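PDB 5WCK: FEZ-1 protein from Fluoribacter gormanii, which probably hydrolyses beta-lactam antibiotics, as a monomeric metallo-beta-lactamase of subclass B3 with two zinc ions in its active site. Local coordinates for residues K201-E204 against S205-C208; P190-A193 against E194-H198; D238-G241 against C242-I246; R133-G137 against G138-T142; K126-H129 against D130-V134. The protein carries 2 engineered substitutions. All coordinates share one frame; numbering follows the deposited sequence.

Contact 1. Residues K201-E204 against S205-C208; sequences KVLE and SMRC
The carbonyl oxygen V202 O is gripped twice: S205 N donates to it at 3.3 Å and a water donates at 2.8 Å. The same water stands 3.1 Å from S205 OG, so it bridges the carbonyl and the hydroxyl. With chi1 at 59°, OG sits between its own backbone N and carbonyl carbon, the crowded position, which turns it back over the last helical turn and brings it within 3.0 Å of K201 O, an oxygen that receives a weak bond from S205 N. These links close helix 192-204. S205 is the first residue to leave helical angles, and the chain is tied there through bonds to the third residue back, S205 N to V202 O and M206 N to L203 O (3.2 Å, 162° at the hydrogen), a tightening toward 3-10 geometry at the C-terminal end. Both donors approach from above the carbonyl plane. Beyond the end, M206 lies alongside V202, and likewise alongside L203, each pair pointing the same way. The M206 chain leaves extended, CG opposite the backbone N, and bends only at its last torsion (chi3 -78°), which lays CE against V202 CG1 at 3.9 Å and leaves SD beside L203 CD2 at 4.1 Å. The M206 side chain also touches T157, Q168 and V170 of the sheet. L203 reaches T155 and, on helix 239-262, I246. Two residues past M206, C208 is held by its disulfide to C242.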
# COMPACT_ATOMS: atom_id res chain seq x y z
N LYS A 201 1.45 -14.18 -10.90
CA LYS A 201 0.53 -14.43 -12.01
C LYS A 201 -0.46 -13.26 -12.15
O LYS A 201 -0.71 -12.78 -13.28
CB LYS A 201 -0.18 -15.77 -11.83
CG LYS A 201 -1.17 -16.08 -12.93
CD LYS A 201 -1.81 -17.44 -12.73
CE LYS A 201 -2.79 -17.78 -13.84
NZ LYS A 201 -3.42 -19.10 -13.59
N VAL A 202 -1.07 -12.83 -11.04
CA VAL A 202 -2.06 -11.73 -11.04
C VAL A 202 -1.42 -10.45 -11.55
O VAL A 202 -1.97 -9.76 -12.43
CB VAL A 202 -2.65 -11.52 -9.63
CG1 VAL A 202 -3.38 -10.19 -9.45
CG2 VAL A 202 -3.54 -12.70 -9.25
N LEU A 203 -0.26 -10.09 -11.00
CA LEU A 203 0.34 -8.79 -11.34
C LEU A 203 0.88 -8.77 -12.79
O LEU A 203 0.78 -7.72 -13.48
CB LEU A 203 1.43 -8.48 -10.32
CG LEU A 203 0.91 -8.09 -8.94
CD1 LEU A 203 2.07 -8.07 -7.97
CD2 LEU A 203 0.16 -6.76 -8.94
N GLU A 204 1.43 -9.89 -13.26
CA GLU A 204 1.94 -9.97 -14.65
C GLU A 204 0.81 -9.78 -15.67
O GLU A 204 1.08 -9.33 -16.78
CB GLU A 204 2.68 -11.28 -14.90
CG GLU A 204 4.00 -11.37 -14.16
CD GLU A 204 5.02 -12.32 -14.75
OE1 GLU A 204 4.64 -13.15 -15.59
OE2 GLU A 204 6.19 -12.24 -14.34
N SER A 205 -0.42 -10.09 -15.31
CA SER A 205 -1.50 -10.01 -16.29
C SER A 205 -2.37 -8.77 -16.06
O SER A 205 -3.37 -8.61 -16.73
CB SER A 205 -2.28 -11.28 -16.33
OG SER A 205 -2.83 -11.55 -15.07
N MET A 206 -1.96 -7.89 -15.13
CA MET A 206 -2.76 -6.73 -14.68
C MET A 206 -2.39 -5.49 -15.51
O MET A 206 -1.22 -5.11 -15.60
CB MET A 206 -2.49 -6.39 -13.20
CG MET A 206 -3.38 -5.30 -12.63
SD MET A 206 -3.11 -5.07 -10.84
CE MET A 206 -4.05 -6.47 -10.23
N ARG A 207 -3.41 -4.82 -16.05
CA ARG A 207 -3.23 -3.51 -16.68
C ARG A 207 -2.69 -2.54 -15.62
O ARG A 207 -3.19 -2.46 -14.51
CB ARG A 207 -4.59 -3.01 -17.18
CG ARG A 207 -4.56 -1.68 -17.92
CD ARG A 207 -4.16 -1.83 -19.37
NE ARG A 207 -5.07 -2.65 -20.15
CZ ARG A 207 -6.20 -2.22 -20.71
NH1 ARG A 207 -7.00 -3.09 -21.31
NH2 ARG A 207 -6.52 -0.94 -20.70
N CYS A 208 -1.64 -1.83 -15.98
CA CYS A 208 -0.96 -0.93 -15.04
C CYS A 208 -0.47 0.30 -15.81
O CYS A 208 0.54 0.22 -16.50
CB CYS A 208 0.19 -1.66 -14.38
SG CYS A 208 0.99 -0.66 -13.09
O HOH W 1 -4.62 -9.80 -13.23

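Contact 2. Residues P190-A193 against E194-H198; sequences PKIA and EDYKH
I192 and Y196, one helical turn apart, lie side by side and point the same way. I192 sends CG1 opposite its backbone N (chi1 -175°), which brings that methylene to 3.6 Å from Y196 CE2, while the terminal CD1 continues in the plane of the ring, at its edge, 4.0 Å from the same carbon. Hydroxyl OH of Y196 is anchored by a hydrogen bond to G176 O, and the ring also meets that of F253, so the phenol is held at both its tip and its body. On another side of the turn D195 leans back over the first carbonyl: its CB is 3.3 Å from K191 O, and OD2 is taken by the hydroxyl of Y189. K197 runs extended past A193, with CG 3.2 Å from A193 O. Beneath these side chains K191 is the N-cap, right before the helix, and K191 O receives D195 N at 2.8 Å. A water extends the start by one step, donating to P190 O at 2.8 Å and accepting from E194 N at 3.1 Å. The side chain of Y196 is about 4 Å from that of zinc ligand H149. Helix 192-204, which opens here, is the crossover of the beta-alpha-beta unit between strands 165-172 and 210-213, and A193 and K197 touch F253 of the long C-terminal helix 239-262.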
# COMPACT_ATOMS: atom_id res chain seq x y z
N PRO A 190 2.47 -22.24 5.49
CA PRO A 190 2.95 -23.20 4.51
C PRO A 190 2.75 -22.80 3.04
O PRO A 190 3.56 -23.20 2.19
CB PRO A 190 2.13 -24.47 4.81
CG PRO A 190 1.73 -24.30 6.26
CD PRO A 190 1.56 -22.83 6.50
N LYS A 191 1.71 -22.02 2.77
CA LYS A 191 1.40 -21.66 1.37
C LYS A 191 2.14 -20.38 0.94
O LYS A 191 1.82 -19.81 -0.12
CB LYS A 191 -0.10 -21.48 1.19
CG LYS A 191 -0.88 -22.79 1.32
CD LYS A 191 -2.34 -22.69 0.97
CE LYS A 191 -2.99 -24.06 1.01
NZ LYS A 191 -4.44 -23.97 0.73
N ILE A 192 3.12 -19.92 1.72
CA ILE A 192 3.80 -18.65 1.41
C ILE A 192 4.29 -18.63 -0.05
O ILE A 192 4.05 -17.63 -0.73
CB ILE A 192 4.94 -18.32 2.41
CG1 ILE A 192 5.55 -16.94 2.13
CG2 ILE A 192 5.99 -19.42 2.49
CD1 ILE A 192 6.50 -16.48 3.19
N ALA A 193 5.02 -19.66 -0.50
CA ALA A 193 5.58 -19.64 -1.87
C ALA A 193 4.46 -19.74 -2.91
O ALA A 193 4.48 -19.04 -3.93
CB ALA A 193 6.62 -20.73 -2.05
N GLU A 194 3.43 -20.55 -2.66
CA GLU A 194 2.30 -20.65 -3.58
C GLU A 194 1.61 -19.29 -3.71
O GLU A 194 1.16 -18.90 -4.81
CB GLU A 194 1.32 -21.72 -3.10
CG GLU A 194 1.94 -23.11 -3.06
CD GLU A 194 1.02 -24.15 -2.44
OE1 GLU A 194 -0.16 -24.18 -2.84
OE2 GLU A 194 1.48 -24.91 -1.55
N ASP A 195 1.54 -18.56 -2.59
CA ASP A 195 0.92 -17.24 -2.54
C ASP A 195 1.71 -16.22 -3.37
O ASP A 195 1.12 -15.49 -4.18
CB ASP A 195 0.73 -16.80 -1.08
CG ASP A 195 -0.55 -17.33 -0.45
OD1 ASP A 195 -1.27 -18.15 -1.09
OD2 ASP A 195 -0.84 -16.91 0.69
N TYR A 196 3.03 -16.17 -3.19
CA TYR A 196 3.87 -15.28 -4.02
C TYR A 196 3.67 -15.62 -5.51
O TYR A 196 3.60 -14.70 -6.35
CB TYR A 196 5.36 -15.42 -3.66
CG TYR A 196 5.84 -14.58 -2.51
CD1 TYR A 196 6.15 -13.24 -2.68
CD2 TYR A 196 6.10 -15.13 -1.26
CE1 TYR A 196 6.66 -12.46 -1.65
CE2 TYR A 196 6.56 -14.36 -0.20
CZ TYR A 196 6.87 -13.02 -0.40
OH TYR A 196 7.38 -12.26 0.62
N LYS A 197 3.62 -16.91 -5.83
CA LYS A 197 3.47 -17.32 -7.25
C LYS A 197 2.14 -16.83 -7.81
O LYS A 197 2.06 -16.34 -8.94
CB LYS A 197 3.66 -18.83 -7.39
CG LYS A 197 5.08 -19.27 -7.10
CD LYS A 197 5.26 -20.77 -6.98
CE LYS A 197 6.61 -21.16 -6.41
NZ LYS A 197 6.72 -22.64 -6.33
N HIS A 198 1.08 -16.93 -7.00
CA HIS A 198 -0.22 -16.42 -7.39
C HIS A 198 -0.15 -14.91 -7.61
O HIS A 198 -0.69 -14.39 -8.59
CB HIS A 198 -1.28 -16.78 -6.35
CG HIS A 198 -2.61 -16.21 -6.67
ND1 HIS A 198 -3.37 -16.67 -7.73
CD2 HIS A 198 -3.30 -15.20 -6.11
CE1 HIS A 198 -4.50 -15.97 -7.78
NE2 HIS A 198 -4.47 -15.06 -6.82
O HOH W 2 4.15 -22.54 -0.46

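Contact 3. Residues D238-G241 against C242-I246; sequences DPTG and CKNYI. With SO4 (sulfate ion), chain J.
D238 caps the N-terminus of helix 239-262, and its backbone oxygen accepts C242 N at 3.0 Å to start the helical ladder. Its side chain is the N-cap acceptor: OD1 takes G241 N at 3.0 Å, met from above the carboxylate plane, while OD2 is held by a salt bridge to K224. The carboxylate thus sits at the helix N-terminus, where the helix dipole would be expected to favour its charge. This inward side is the tight one. C242 is buried, with SG anti to its backbone N (chi1 -166°), which carries it into the disulfide with C208, and it packs on F211. The ladder runs on evenly, K243 N to P239 O at 3.0 Å and Y245 N to G241 O at 2.8 Å. The Y245 ring meets F211 and touches I172. The outer side is looser. The hydroxyl of Y245 leads away from the turn to a sulfate, probably from the crystallisation liquor and also bound by K249; the OH to O2 separation is very short and its exact value doubtful. T240, K243 and N244 are exposed, and K243 bends at its third torsion so that its ammonium leads away from the turn. T240 and N244 lie side by side along the helix, pointing the same way. N244 CG rests 3.3 Å from T240 O, and its amide ND2 stands 3.7 Å from the methyl CG2 of T240.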
# COMPACT_ATOMS: atom_id res chain seq x y z
N ASP A 238 3.33 5.36 -16.20
CA ASP A 238 4.58 4.65 -16.43
C ASP A 238 4.29 3.16 -16.57
O ASP A 238 4.74 2.35 -15.77
CB ASP A 238 5.55 4.89 -15.28
CG ASP A 238 6.93 4.28 -15.46
OD1 ASP A 238 7.32 3.97 -16.62
OD2 ASP A 238 7.63 4.10 -14.43
N PRO A 239 3.57 2.75 -17.62
CA PRO A 239 3.28 1.33 -17.83
C PRO A 239 4.52 0.45 -18.04
O PRO A 239 4.52 -0.72 -17.62
CB PRO A 239 2.37 1.32 -19.07
CG PRO A 239 2.68 2.62 -19.76
CD PRO A 239 2.94 3.59 -18.64
N THR A 240 5.57 0.99 -18.69
CA THR A 240 6.77 0.22 -18.91
C THR A 240 7.47 -0.01 -17.57
O THR A 240 7.89 -1.14 -17.28
CB THR A 240 7.70 0.90 -19.92
OG1 THR A 240 6.98 1.00 -21.16
CG2 THR A 240 8.99 0.12 -20.12
N GLY A 241 7.57 1.02 -16.74
CA GLY A 241 8.17 0.87 -15.42
C GLY A 241 7.42 -0.13 -14.56
O GLY A 241 8.03 -0.93 -13.82
N CYS A 242 6.09 -0.10 -14.67
CA CYS A 242 5.25 -1.02 -13.91
C CYS A 242 5.53 -2.48 -14.34
O CYS A 242 5.82 -3.34 -13.50
CB CYS A 242 3.79 -0.72 -14.12
SG CYS A 242 2.82 -1.59 -12.86
N LYS A 243 5.50 -2.72 -15.66
CA LYS A 243 5.78 -4.06 -16.24
C LYS A 243 7.15 -4.55 -15.75
O LYS A 243 7.32 -5.66 -15.29
CB LYS A 243 5.72 -3.96 -17.77
CG LYS A 243 6.36 -5.09 -18.56
CD LYS A 243 6.17 -4.93 -20.05
CE LYS A 243 7.36 -4.30 -20.75
NZ LYS A 243 7.24 -4.46 -22.22
N ASN A 244 8.16 -3.67 -15.85
CA ASN A 244 9.52 -4.07 -15.57
C ASN A 244 9.71 -4.32 -14.07
O ASN A 244 10.45 -5.22 -13.67
CB ASN A 244 10.50 -3.00 -16.06
CG ASN A 244 10.65 -2.95 -17.56
OD1 ASN A 244 10.20 -3.85 -18.28
ND2 ASN A 244 11.24 -1.86 -18.03
N TYR A 245 9.03 -3.52 -13.23
CA TYR A 245 9.16 -3.68 -11.77
C TYR A 245 8.54 -5.01 -11.33
O TYR A 245 9.12 -5.75 -10.56
CB TYR A 245 8.50 -2.52 -11.02
CG TYR A 245 8.50 -2.72 -9.53
CD1 TYR A 245 9.65 -2.54 -8.78
CD2 TYR A 245 7.36 -3.14 -8.85
CE1 TYR A 245 9.67 -2.76 -7.42
CE2 TYR A 245 7.37 -3.35 -7.48
CZ TYR A 245 8.52 -3.17 -6.76
OH TYR A 245 8.59 -3.40 -5.42
N ILE A 246 7.33 -5.29 -11.83
CA ILE A 246 6.68 -6.57 -11.52
C ILE A 246 7.58 -7.73 -11.97
O ILE A 246 7.80 -8.71 -11.23
CB ILE A 246 5.28 -6.62 -12.13
CG1 ILE A 246 4.33 -5.67 -11.39
CG2 ILE A 246 4.75 -8.05 -12.11
CD1 ILE A 246 3.12 -5.27 -12.18
S SO4 J . 12.07 -3.22 -4.02
O1 SO4 J . 12.48 -2.25 -2.99
O2 SO4 J . 10.59 -3.35 -4.03
O3 SO4 J . 12.54 -2.76 -5.35
O4 SO4 J . 12.67 -4.53 -3.69

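Contact 4. Residues R133-G137 against G138-T142; sequences RVELG and GTVLT. With SO4 (sulfate ion), chain I.
Strands 133-136 and 139-145 form a beta hairpin at the edge of the five-stranded sheet, joined by a type I' turn from L136 to T139. G137 and G138 occupy the two turn corners with positive phi (59° and 91°), which suits glycine. Two hydrogen-bonded pairs hold the arms: V134 and L141 exchange bonds of 2.8 Å each way between N and O, and L136 and T139 also bond both ways, T139 N meeting L136 O at 2.9 Å from above the carbonyl plane. On one face V134 and L141 meet CB to CB toward the interior, V134 reaching W156 and L141 reaching L68. The face bearing R133, E135 and V140 is more open. There the R133 chain bends at chi3 and crosses V140 obliquely, CD 3.7 Å from V140 CG1, while E135 lies alongside V140 with OE1 3.9 Å from CG2. The R133 and E135 charges form a long, weak pair. R133 N donates to O2 of a sulfate, probably from the crystallisation liquor, at 2.9 Å. At the turn, T139 OG1 pairs with N16 and with a water 2.6 Å away that also donates to G137 O at 2.7 Å.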
# COMPACT_ATOMS: atom_id res chain seq x y z
N ARG A 133 -14.95 -4.27 -3.90
CA ARG A 133 -14.85 -2.83 -4.17
C ARG A 133 -15.02 -2.02 -2.88
O ARG A 133 -15.76 -2.41 -1.96
CB ARG A 133 -15.86 -2.47 -5.28
CG ARG A 133 -15.47 -3.13 -6.59
CD ARG A 133 -16.35 -2.91 -7.80
NE ARG A 133 -17.76 -2.91 -7.57
CZ ARG A 133 -18.62 -2.34 -8.42
NH1 ARG A 133 -19.88 -2.16 -8.08
NH2 ARG A 133 -18.19 -1.91 -9.59
N VAL A 134 -14.34 -0.87 -2.84
CA VAL A 134 -14.53 0.15 -1.85
C VAL A 134 -14.98 1.40 -2.61
O VAL A 134 -14.25 1.91 -3.49
CB VAL A 134 -13.27 0.42 -1.02
CG1 VAL A 134 -13.43 1.64 -0.10
CG2 VAL A 134 -12.84 -0.81 -0.24
N GLU A 135 -16.20 1.85 -2.31
CA GLU A 135 -16.87 2.88 -3.11
C GLU A 135 -17.21 4.07 -2.21
O GLU A 135 -17.72 3.89 -1.10
CB GLU A 135 -18.15 2.31 -3.74
CG GLU A 135 -17.94 1.09 -4.65
CD GLU A 135 -19.21 0.50 -5.27
OE1 GLU A 135 -19.73 1.09 -6.24
OE2 GLU A 135 -19.70 -0.54 -4.77
N LEU A 136 -16.93 5.29 -2.67
CA LEU A 136 -17.32 6.49 -1.96
C LEU A 136 -17.50 7.61 -2.98
O LEU A 136 -16.61 7.87 -3.78
CB LEU A 136 -16.26 6.88 -0.93
CG LEU A 136 -16.56 8.08 -0.03
CD1 LEU A 136 -17.76 7.83 0.88
CD2 LEU A 136 -15.36 8.47 0.79
N GLY A 137 -18.70 8.23 -2.96
CA GLY A 137 -18.94 9.39 -3.79
C GLY A 137 -18.74 9.13 -5.27
O GLY A 137 -18.39 10.07 -6.00
N GLY A 138 -18.97 7.88 -5.71
CA GLY A 138 -18.82 7.50 -7.11
C GLY A 138 -17.44 6.99 -7.48
O GLY A 138 -17.25 6.48 -8.58
N THR A 139 -16.44 7.21 -6.62
CA THR A 139 -15.12 6.65 -6.85
C THR A 139 -15.12 5.17 -6.42
O THR A 139 -15.66 4.84 -5.38
CB THR A 139 -14.06 7.47 -6.13
OG1 THR A 139 -14.01 8.73 -6.79
CG2 THR A 139 -12.70 6.80 -6.17
N VAL A 140 -14.48 4.31 -7.24
CA VAL A 140 -14.49 2.86 -7.01
C VAL A 140 -13.04 2.36 -6.97
O VAL A 140 -12.34 2.43 -8.01
CB VAL A 140 -15.27 2.11 -8.11
CG1 VAL A 140 -15.23 0.60 -7.87
CG2 VAL A 140 -16.70 2.62 -8.23
N LEU A 141 -12.61 1.85 -5.80
CA LEU A 141 -11.31 1.19 -5.63
C LEU A 141 -11.58 -0.31 -5.58
O LEU A 141 -12.62 -0.73 -5.06
CB LEU A 141 -10.63 1.63 -4.33
CG LEU A 141 -9.80 2.90 -4.39
CD1 LEU A 141 -10.61 4.06 -4.91
CD2 LEU A 141 -9.24 3.26 -3.02
N THR A 142 -10.65 -1.11 -6.10
CA THR A 142 -10.77 -2.56 -6.03
C THR A 142 -9.59 -3.15 -5.27
O THR A 142 -8.41 -2.79 -5.53
CB THR A 142 -10.87 -3.21 -7.42
OG1 THR A 142 -12.03 -2.73 -8.13
CG2 THR A 142 -10.98 -4.71 -7.30
S SO4 I . -18.51 -6.12 -4.15
O1 SO4 I . -18.63 -5.26 -2.95
O2 SO4 I . -17.28 -5.74 -4.88
O3 SO4 I . -18.34 -7.52 -3.71
O4 SO4 I . -19.73 -5.98 -4.96
O HOH W 3 -15.78 10.61 -6.64

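Contact 5. Residues K126-H129 against D130-V134. With GOL (glycerol), chain G; SO4 (sulfate ion), chain I.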
# COMPACT_ATOMS: atom_id res chain seq x y z
N LYS A 126 -14.71 -3.06 8.50
CA LYS A 126 -15.19 -3.89 7.45
C LYS A 126 -14.07 -4.80 6.96
O LYS A 126 -13.01 -4.34 6.57
CB LYS A 126 -15.75 -3.11 6.25
CG LYS A 126 -16.49 -3.98 5.25
CD LYS A 126 -17.18 -3.23 4.13
CE LYS A 126 -17.92 -4.18 3.20
NZ LYS A 126 -18.57 -3.52 2.05
N VAL A 127 -14.34 -6.10 6.99
CA VAL A 127 -13.42 -7.10 6.49
C VAL A 127 -13.60 -7.22 4.97
O VAL A 127 -14.72 -7.44 4.47
CB VAL A 127 -13.65 -8.45 7.17
CG1 VAL A 127 -12.76 -9.52 6.57
CG2 VAL A 127 -13.45 -8.33 8.67
N LEU A 128 -12.48 -7.11 4.24
CA LEU A 128 -12.53 -7.18 2.77
C LEU A 128 -12.10 -8.55 2.25
O LEU A 128 -11.51 -9.36 2.96
CB LEU A 128 -11.64 -6.09 2.19
CG LEU A 128 -11.99 -4.66 2.59
CD1 LEU A 128 -10.94 -3.68 2.08
CD2 LEU A 128 -13.38 -4.26 2.12
N HIS A 129 -12.40 -8.78 0.96
CA HIS A 129 -12.10 -10.04 0.29
C HIS A 129 -11.54 -9.74 -1.09
O HIS A 129 -11.72 -8.66 -1.60
CB HIS A 129 -13.35 -10.93 0.22
CG HIS A 129 -14.01 -11.05 1.55
ND1 HIS A 129 -13.67 -12.03 2.46
CD2 HIS A 129 -14.93 -10.26 2.17
CE1 HIS A 129 -14.37 -11.86 3.57
NE2 HIS A 129 -15.15 -10.79 3.41
N ASP A 130 -10.91 -10.74 -1.71
CA ASP A 130 -10.30 -10.56 -3.02
C ASP A 130 -11.33 -10.08 -4.03
O ASP A 130 -12.40 -10.70 -4.19
CB ASP A 130 -9.69 -11.88 -3.50
CG ASP A 130 -8.73 -11.78 -4.67
OD1 ASP A 130 -8.35 -10.66 -5.08
OD2 ASP A 130 -8.35 -12.88 -5.16
N GLY A 131 -11.01 -8.99 -4.73
CA GLY A 131 -11.85 -8.45 -5.79
C GLY A 131 -12.97 -7.54 -5.29
O GLY A 131 -13.73 -6.98 -6.10
N GLU A 132 -13.06 -7.33 -3.96
CA GLU A 132 -14.13 -6.51 -3.39
C GLU A 132 -13.87 -5.02 -3.66
O GLU A 132 -12.74 -4.55 -3.66
CB GLU A 132 -14.24 -6.72 -1.88
CG GLU A 132 -15.45 -6.09 -1.26
CD GLU A 132 -15.77 -6.60 0.13
OE1 GLU A 132 -16.82 -6.19 0.67
OE2 GLU A 132 -14.99 -7.38 0.65
N ARG A 133 -14.95 -4.27 -3.90
CA ARG A 133 -14.85 -2.83 -4.17
C ARG A 133 -15.02 -2.02 -2.88
O ARG A 133 -15.76 -2.41 -1.96
CB ARG A 133 -15.86 -2.47 -5.28
CG ARG A 133 -15.47 -3.13 -6.59
CD ARG A 133 -16.35 -2.91 -7.80
NE ARG A 133 -17.76 -2.91 -7.57
CZ ARG A 133 -18.62 -2.34 -8.42
NH1 ARG A 133 -19.88 -2.16 -8.08
NH2 ARG A 133 -18.19 -1.91 -9.59
N VAL A 134 -14.34 -0.87 -2.84
CA VAL A 134 -14.53 0.15 -1.85
C VAL A 134 -14.98 1.40 -2.61
O VAL A 134 -14.25 1.91 -3.49
CB VAL A 134 -13.27 0.42 -1.02
CG1 VAL A 134 -13.43 1.64 -0.10
CG2 VAL A 134 -12.84 -0.81 -0.24
C1 GOL G . -17.93 1.45 1.21
O1 GOL G . -19.16 2.05 0.82
C2 GOL G . -17.94 0.04 0.63
O2 GOL G . -17.83 0.11 -0.81
C3 GOL G . -16.79 -0.75 1.23
O3 GOL G . -16.66 -2.03 0.66
S SO4 I . -18.51 -6.12 -4.15
O1 SO4 I . -18.63 -5.26 -2.95
O2 SO4 I . -17.28 -5.74 -4.88
O3 SO4 I . -18.34 -7.52 -3.71
O4 SO4 I . -19.73 -5.98 -4.96
O HOH W 4 -20.22 -5.56 1.14
O HOH W 5 -17.08 -7.47 3.05
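H129 to E132 makes a type II beta turn, closed by E132 N to H129 O at 3.0 Å, with G131 at the positive-phi corner. The side chain of E132 then folds back over the strand it has just left: its CG is opposite the backbone N (chi1 -171°) and the chain runs out straight, which sets the carboxylate against residues 126-129. Oxygen OE2 takes a weak, bent bond from H129 N at 3.0 Å and lies at the edge of the imidazole, near its plane, 3.3 Å from H129 CD2; ring and carboxylate are turned only 17° apart. The other oxygen, OE1, faces K126, whose extended chain passes aslant and brings NZ to a salt-bridge distance of 3.5 Å. A water bridges V127 O to E132 OE1, donating to the latter at 2.7 Å, and a second one links OE1 weakly to K126 NZ. Glycerol O3, probably from the crystallisation liquor, joins K126 NZ and R133 O at 2.8 Å from each. Deeper in, L128 CD1 meets V134 CG2 at 4.2 Å, the two chains crossing near a right angle, with W156 touching both. D130 OD1 fixes the loop by accepting L145 N. This turn is the passage from edge strand 126-128 of one sheet to edge strand 133-136 of the other, within the alpha-beta/beta-alpha sandwich of the metallo-beta-lactamase fold.

Contacts 5 and 4 run on from one another, sharing R133 and V134 and a sulfate: the turn that leaves the first sheet leads straight into the hairpin at the edge of the second, their centres 11 Å apart. Contacts 2 and 1 are the two ends of helix 192-204, centres 16 Å apart. Contact 1 is tied to contact 3 by the C208-C242 disulfide, SG to SG 2.1 Å, and by I246 against L203 and E204. Toward the zinc site contact 2 comes nearest, the side chain of Y196 lying about 8 Å from a bound zinc ion; that of Y245 in contact 3 is about 10 Å from one. The side chain of L203 in contact 1 is about 14 Å from a bound zinc ion. Contact 4 lies away from the site.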